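Local structure of clostripain-related protein (Bacteroides thetaiotaomicron, 5L20) at residues Val12-Pro17 with Gln28-Leu33; Met51-Thr54 with Ala58-Phe61. The protein probably acts as a cysteine peptidase of the clostripain (C11) family, this chain being an N-terminal portion of the longer protein. One frame throughout, in Å; residues are numbered along the deposited sequence. Where two conformers were deposited one is given.

Contact 1: residues Val12-Pro17 with Gln28-Leu33; sequences VFMYLP and QNISDL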
ATOM      1  N   VAL A  12       2.741   8.272   2.301  1.00 10.03           N
ATOM      2  CA  VAL A  12       1.415   7.699   2.492  1.00  8.65           C
ATOM      3  C   VAL A  12       1.515   6.234   2.079  1.00 12.23           C
ATOM      4  O   VAL A  12       1.801   5.926   0.909  1.00 12.98           O
ATOM      5  CB  VAL A  12       0.334   8.424   1.642  1.00 12.08           C
ATOM      6  CG1 VAL A  12      -1.017   7.759   1.789  1.00 11.75           C
ATOM      7  CG2 VAL A  12       0.243   9.910   2.037  1.00 12.17           C
ATOM      8  N   PHE A  13       1.324   5.337   3.042  1.00 11.14           N
ATOM      9  CA  PHE A  13       1.416   3.907   2.794  1.00  9.17           C
ATOM     10  C   PHE A  13       0.029   3.297   2.701  1.00  9.58           C
ATOM     11  O   PHE A  13      -0.680   3.222   3.704  1.00 10.53           O
ATOM     12  CB  PHE A  13       2.235   3.245   3.898  1.00 12.41           C
ATOM     13  CG  PHE A  13       2.326   1.747   3.777  1.00  9.48           C
ATOM     14  CD1 PHE A  13       2.569   1.140   2.542  1.00 11.02           C
ATOM     15  CD2 PHE A  13       2.208   0.947   4.915  1.00 11.20           C
ATOM     16  CE1 PHE A  13       2.659  -0.244   2.460  1.00 10.47           C
ATOM     17  CE2 PHE A  13       2.313  -0.416   4.826  1.00  9.85           C
ATOM     18  CZ  PHE A  13       2.532  -1.019   3.610  1.00  8.49           C
ATOM     19  N   MET A  14      -0.337   2.835   1.508  1.00  8.97           N
ATOM     20  CA  MET A  14      -1.589   2.144   1.286  1.00 10.42           C
ATOM     21  C   MET A  14      -1.320   0.651   1.426  1.00  9.08           C
ATOM     22  O   MET A  14      -0.539   0.073   0.631  1.00 11.30           O
ATOM     23  CB  MET A  14      -2.164   2.472  -0.090  1.00 11.38           C
ATOM     24  CG  MET A  14      -3.535   1.830  -0.282  1.00 13.26           C
ATOM     25  SD  MET A  14      -4.312   2.398  -1.809  1.00 16.65           S
ATOM     26  CE  MET A  14      -5.585   3.406  -1.063  1.00 19.64           C
ATOM     27  N   TYR A  15      -1.993   0.037   2.384  1.00  9.98           N
ATOM     28  CA  TYR A  15      -1.744  -1.338   2.806  1.00  9.30           C
ATOM     29  C   TYR A  15      -2.990  -2.175   2.535  1.00 10.06           C
ATOM     30  O   TYR A  15      -4.057  -1.929   3.132  1.00 10.13           O
ATOM     31  CB  TYR A  15      -1.391  -1.337   4.305  1.00  9.21           C
ATOM     32  CG  TYR A  15      -1.183  -2.696   4.933  1.00  8.39           C
ATOM     33  CD1 TYR A  15      -0.204  -3.540   4.440  1.00 10.38           C
ATOM     34  CD2 TYR A  15      -1.949  -3.136   6.008  1.00 10.48           C
ATOM     35  CE1 TYR A  15       0.026  -4.782   5.008  1.00 10.70           C
ATOM     36  CE2 TYR A  15      -1.710  -4.387   6.608  1.00 10.83           C
ATOM     37  CZ  TYR A  15      -0.730  -5.192   6.098  1.00 10.12           C
ATOM     38  OH  TYR A  15      -0.508  -6.435   6.614  1.00 11.43           O
ATOM     39  N   LEU A  16      -2.853  -3.117   1.591  1.00 10.02           N
ATOM     40  CA  LEU A  16      -3.980  -3.871   1.061  1.00  9.57           C
ATOM     41  C   LEU A  16      -3.686  -5.369   1.196  1.00 12.97           C
ATOM     42  O   LEU A  16      -3.404  -6.069   0.198  1.00 12.61           O
ATOM     43  CB  LEU A  16      -4.274  -3.475  -0.403  1.00 13.62           C
ATOM     44  CG  LEU A  16      -4.565  -1.985  -0.606  1.00 10.44           C
ATOM     45  CD1 LEU A  16      -4.479  -1.650  -2.103  1.00 12.25           C
ATOM     46  CD2 LEU A  16      -5.930  -1.649  -0.038  1.00 12.57           C
ATOM     47  N   PRO A  17      -3.706  -5.874   2.416  1.00 11.85           N
ATOM     48  CA  PRO A  17      -3.452  -7.304   2.605  1.00 12.01           C
ATOM     49  C   PRO A  17      -4.608  -8.125   2.042  1.00 12.76           C
ATOM     50  O   PRO A  17      -5.675  -7.587   1.706  1.00 11.76           O
ATOM     51  CB  PRO A  17      -3.335  -7.445   4.127  1.00 12.90           C
ATOM     52  CG  PRO A  17      -4.172  -6.324   4.670  1.00 12.53           C
ATOM     53  CD  PRO A  17      -3.971  -5.177   3.693  1.00 10.75           C
ATOM     54  N   GLN A  28      -9.564  -0.852  -8.203  1.00 13.46           N
ATOM     55  CA  GLN A  28     -10.272   0.383  -8.533  1.00 18.09           C
ATOM     56  C   GLN A  28      -9.902   1.505  -7.554  1.00 12.32           C
ATOM     57  O   GLN A  28      -9.769   2.665  -7.940  1.00 14.95           O
ATOM     58  CB  GLN A  28     -11.788   0.134  -8.543  1.00 15.45           C
ATOM     59  CG  GLN A  28     -12.664   1.363  -8.834  1.00 20.84           C
ATOM     60  CD  GLN A  28     -12.409   1.966 -10.220  1.00 32.52           C
ATOM     61  OE1 GLN A  28     -12.083   1.250 -11.167  1.00 46.35           O
ATOM     62  NE2 GLN A  28     -12.543   3.281 -10.333  1.00 30.60           N
ATOM     63  N   ASN A  29      -9.717   1.159  -6.272  1.00 14.95           N
ATOM     64  CA  ASN A  29      -9.201   2.152  -5.326  1.00 14.78           C
ATOM     65  C   ASN A  29      -7.841   2.735  -5.780  1.00 12.27           C
ATOM     66  O   ASN A  29      -7.591   3.951  -5.717  1.00 14.37           O
ATOM     67  CB  ASN A  29      -9.000   1.552  -3.923  1.00 11.83           C
ATOM     68  CG  ASN A  29     -10.300   1.173  -3.229  1.00 13.66           C
ATOM     69  OD1 ASN A  29     -10.367   0.150  -2.567  1.00 13.46           O
ATOM     70  ND2 ASN A  29     -11.343   2.007  -3.368  1.00 13.09           N
ATOM     71  N   ILE A  30      -6.947   1.862  -6.236  1.00 12.67           N
ATOM     72  CA  ILE A  30      -5.640   2.300  -6.709  1.00 13.88           C
ATOM     73  C   ILE A  30      -5.781   3.172  -7.958  1.00 13.84           C
ATOM     74  O   ILE A  30      -5.165   4.233  -8.052  1.00 14.25           O
ATOM     75  CB  ILE A  30      -4.709   1.082  -6.979  1.00 14.09           C
ATOM     76  CG1 ILE A  30      -4.357   0.382  -5.646  1.00 14.59           C
ATOM     77  CG2 ILE A  30      -3.411   1.557  -7.681  1.00 15.76           C
ATOM     78  CD1 ILE A  30      -3.788  -1.007  -5.817  1.00 17.00           C
ATOM     79  N   SER A  31      -6.654   2.752  -8.876  1.00 14.69           N
ATOM     80  CA  SER A  31      -6.909   3.545 -10.074  1.00 18.04           C
ATOM     81  C   SER A  31      -7.429   4.945  -9.729  1.00 14.18           C
ATOM     82  O   SER A  31      -6.967   5.968 -10.261  1.00 16.51           O
ATOM     83  CB  SER A  31      -7.899   2.814 -10.991  1.00 17.97           C
ATOM     84  OG  SER A  31      -8.133   3.590 -12.158  1.00 28.30           O
ATOM     85  N   ASP A  32      -8.372   4.996  -8.790  1.00 15.37           N
ATOM     86  CA  ASP A  32      -8.890   6.279  -8.322  1.00 14.56           C
ATOM     87  C   ASP A  32      -7.800   7.143  -7.693  1.00 12.94           C
ATOM     88  O   ASP A  32      -7.715   8.350  -7.929  1.00 16.60           O
ATOM     89  CB  ASP A  32     -10.011   6.062  -7.299  1.00 16.16           C
ATOM     90  CG  ASP A  32     -11.321   5.629  -7.933  1.00 21.15           C
ATOM     91  OD1 ASP A  32     -11.433   5.561  -9.187  1.00 22.41           O
ATOM     92  OD2 ASP A  32     -12.267   5.383  -7.162  1.00 16.40           O
ATOM     93  N   LEU A  33      -6.938   6.533  -6.879  1.00 14.17           N
ATOM     94  CA  LEU A  33      -5.870   7.305  -6.282  1.00 15.35           C
ATOM     95  C   LEU A  33      -4.872   7.780  -7.335  1.00 15.01           C
ATOM     96  O   LEU A  33      -4.367   8.897  -7.246  1.00 18.36           O
ATOM     97  CB  LEU A  33      -5.187   6.484  -5.192  1.00 15.36           C
ATOM     98  CG  LEU A  33      -4.091   7.178  -4.376  1.00 13.83           C
ATOM     99  CD1 LEU A  33      -4.636   8.379  -3.631  1.00 15.76           C
ATOM    100  CD2 LEU A  33      -3.413   6.206  -3.381  1.00 16.14           C
TER
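No ring takes part where M14 and L16 meet I30 and L33; the flat groups of strand 12-16 lie behind it. F13 and Y15, alternating with M14 and L16, have their rings on the other face of the sheet. One face of the Y15 ring is covered by P17, whose CD stands 3.6 Å above the plane of that ring, over its centre.

On the helix side the contact is wholly apolar, with no hydrogen bond between the two segments. M14 is extended as far as its sulfur, CG anti to the backbone N (chi1 -176°), which carries SD toward the helix. There M14 SD lies 4.2 Å from L33 CD2 and 4.3 Å from I30 CG1, so the sulfur meets side chains one helical turn apart. L16 meets I30 branch to branch: the L16 CD1 methyl is 3.8 Å from I30 CD1. Because I30 CG1 is anti to its carbonyl carbon (chi1 -68°), its outer methyl swings from the flank of the helix toward L16, and the two side chains pass at a slant.

Helix segment 28-33 runs nearly antiparallel to strand segment 12-16 (163°), with their axes 11.4 Å apart at closest approach, as expected in a beta-alpha-beta crossover. Strand 10-16, helix 23-37 and strand 45-52 form that unit. Helix 23-37 thus covers one face of the sheet, while helix 86-99 packs against F13 and Y15 on the other.

Contact 2: residues Met51-Thr54 with Ala58-Phe61; sequences MCTT and ATLF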
ATOM      1  N   MET A  51       0.283  -4.505  -1.892  1.00 11.79           N
ATOM      2  CA  MET A  51      -0.954  -5.192  -2.208  1.00 12.07           C
ATOM      3  C   MET A  51      -0.742  -6.682  -2.438  1.00 14.83           C
ATOM      4  O   MET A  51       0.118  -7.070  -3.243  1.00 15.37           O
ATOM      5  CB  MET A  51      -1.641  -4.581  -3.431  1.00 14.65           C
ATOM      6  CG  MET A  51      -2.919  -5.308  -3.738  1.00 16.85           C
ATOM      7  SD  MET A  51      -3.847  -4.509  -5.043  1.00 19.18           S
ATOM      8  CE  MET A  51      -5.081  -5.755  -5.335  1.00 17.35           C
ATOM      9  N   CYS A  52      -1.506  -7.495  -1.723  1.00 13.73           N
ATOM     10  CA  CYS A  52      -1.582  -8.939  -1.985  1.00 14.09           C
ATOM     11  C   CYS A  52      -2.362  -9.157  -3.268  1.00 17.94           C
ATOM     12  O   CYS A  52      -3.517  -8.755  -3.368  1.00 16.17           O
ATOM     13  CB  CYS A  52      -2.252  -9.681  -0.830  1.00 11.64           C
ATOM     14  SG  CYS A  52      -1.236  -9.836   0.649  1.00 15.63           S
ATOM     15  N   THR A  53      -1.738  -9.798  -4.251  1.00 17.10           N
ATOM     16  CA  THR A  53      -2.464 -10.121  -5.475  1.00 18.16           C
ATOM     17  C   THR A  53      -3.094 -11.509  -5.359  1.00 18.80           C
ATOM     18  O   THR A  53      -4.042 -11.833  -6.088  1.00 22.38           O
ATOM     19  CB  THR A  53      -1.541 -10.065  -6.679  1.00 20.66           C
ATOM     20  OG1 THR A  53      -0.422 -10.911  -6.419  1.00 20.67           O
ATOM     21  CG2 THR A  53      -1.024  -8.646  -6.907  1.00 20.81           C
ATOM     22  N   THR A  54      -2.532 -12.339  -4.475  1.00 17.06           N
ATOM     23  CA  THR A  54      -3.165 -13.576  -4.012  1.00 18.60           C
ATOM     24  C   THR A  54      -2.941 -13.667  -2.514  1.00 16.56           C
ATOM     25  O   THR A  54      -2.276 -12.789  -1.938  1.00 17.90           O
ATOM     26  CB  THR A  54      -2.578 -14.843  -4.690  1.00 21.13           C
ATOM     27  OG1 THR A  54      -1.286 -15.123  -4.130  1.00 20.06           O
ATOM     28  CG2 THR A  54      -2.468 -14.669  -6.215  1.00 20.56           C
ATOM     29  N   ALA A  58       2.493 -10.888  -2.915  1.00 16.48           N
ATOM     30  CA  ALA A  58       2.262  -9.455  -2.794  1.00 17.00           C
ATOM     31  C   ALA A  58       3.337  -8.679  -3.504  1.00 17.59           C
ATOM     32  O   ALA A  58       4.441  -9.193  -3.771  1.00 16.17           O
ATOM     33  CB  ALA A  58       2.210  -9.026  -1.322  1.00 13.98           C
ATOM     34  N   THR A  59       3.018  -7.429  -3.795  1.00 12.19           N
ATOM     35  CA  THR A  59       3.968  -6.517  -4.395  0.59 14.22           C
ATOM     36  C   THR A  59       4.006  -5.211  -3.604  1.00 13.68           C
ATOM     37  O   THR A  59       2.975  -4.782  -3.064  1.00 15.61           O
ATOM     38  CB  THR A  59       3.614  -6.257  -5.885  0.59 17.97           C
ATOM     39  OG1 THR A  59       4.548  -5.363  -6.482  0.59 18.49           O
ATOM     40  CG2 THR A  59       2.232  -5.682  -6.024  0.59 15.63           C
ATOM     41  N   LEU A  60       5.190  -4.603  -3.519  1.00 11.81           N
ATOM     42  CA  LEU A  60       5.356  -3.262  -2.984  1.00 13.65           C
ATOM     43  C   LEU A  60       5.728  -2.338  -4.137  1.00 14.55           C
ATOM     44  O   LEU A  60       6.696  -2.608  -4.867  1.00 12.74           O
ATOM     45  CB  LEU A  60       6.442  -3.226  -1.911  1.00 12.93           C
ATOM     46  CG  LEU A  60       6.554  -1.913  -1.140  1.00 10.76           C
ATOM     47  CD1 LEU A  60       5.445  -1.861  -0.091  1.00 12.46           C
ATOM     48  CD2 LEU A  60       7.895  -1.799  -0.451  1.00 13.38           C
ATOM     49  N   PHE A  61       4.990  -1.255  -4.347  1.00 12.44           N
ATOM     50  CA  PHE A  61       5.335  -0.348  -5.442  1.00 15.67           C
ATOM     51  C   PHE A  61       5.041   1.105  -5.101  1.00 14.35           C
ATOM     52  O   PHE A  61       4.301   1.402  -4.138  1.00 15.55           O
ATOM     53  CB  PHE A  61       4.602  -0.745  -6.752  1.00 13.89           C
ATOM     54  CG  PHE A  61       3.093  -0.673  -6.681  1.00 14.12           C
ATOM     55  CD1 PHE A  61       2.360  -1.755  -6.214  1.00 12.37           C
ATOM     56  CD2 PHE A  61       2.420   0.439  -7.144  1.00 15.71           C
ATOM     57  CE1 PHE A  61       0.967  -1.715  -6.184  1.00 14.80           C
ATOM     58  CE2 PHE A  61       1.011   0.497  -7.102  1.00 15.40           C
ATOM     59  CZ  PHE A  61       0.307  -0.569  -6.637  1.00 13.30           C
TER
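A58 faces C52 in a non-hydrogen-bonded antiparallel pair drawn close, CA of A58 to CA of C52 measuring 4.0 Å. The methyl CB of A58 sits 3.4 Å from M51 O and 4.1 Å from C52 SG, on the sheet face shared by the side chains of A58 and C52. From the same residue, A58 CA approaches M51 O at 3.2 Å as a CA-H...O contact.

T59 forms the hydrogen-bonded pair with M51. T59 N donates to M51 O over 3.0 Å and at 162°, though it stands tilted 32° from the carbonyl plane; in return, M51 N donates to T59 O at 2.9 Å. M51 O therefore receives one conventional bond and the weaker CA-H contact. T59 was modelled in two conformers, so the approach of its CG2 to M51 O, 3.8 Å in one of them, is tentative, as is the weak bond from OG1 of that conformer to N77.

L60 turns away from M51-T54 and packs over I48 and F50 further back along the partner strand. F61 continues the pairing through backbone bonds with I49, and its ring stacks on H72.

The two segments belong to the hairpin of strands 45-52 and 57-66. Strand 69-79 flanks its outer side, bonded to A58 through Y78, and helix 23-37 covers the M51 face through T23 and Y27.

In the fold
Contact 1 closes before contact 2 opens, so the two come in series along the chain, and their centres lie about 11 Å apart. Strand 45-52 joins them: it follows helix 23-37, completes the beta-alpha-beta unit beside strand 10-16, and then turns back as the first arm of the hairpin. They touch directly. L16 O and C52 N, 3.1 Å apart, make a probable hydrogen bond between the neighbouring parallel strands, while I30 CD1 packs 3.6 Å from M51 SD. Contact 1 packs helix 23-37 on strand 10-16, which lies between strand 45-52 and the edge strand 104-109 of the five-stranded mixed sheet, and contact 2 extends that sheet antiparallel toward strand 69-79, within an alpha/beta domain with helices on both faces.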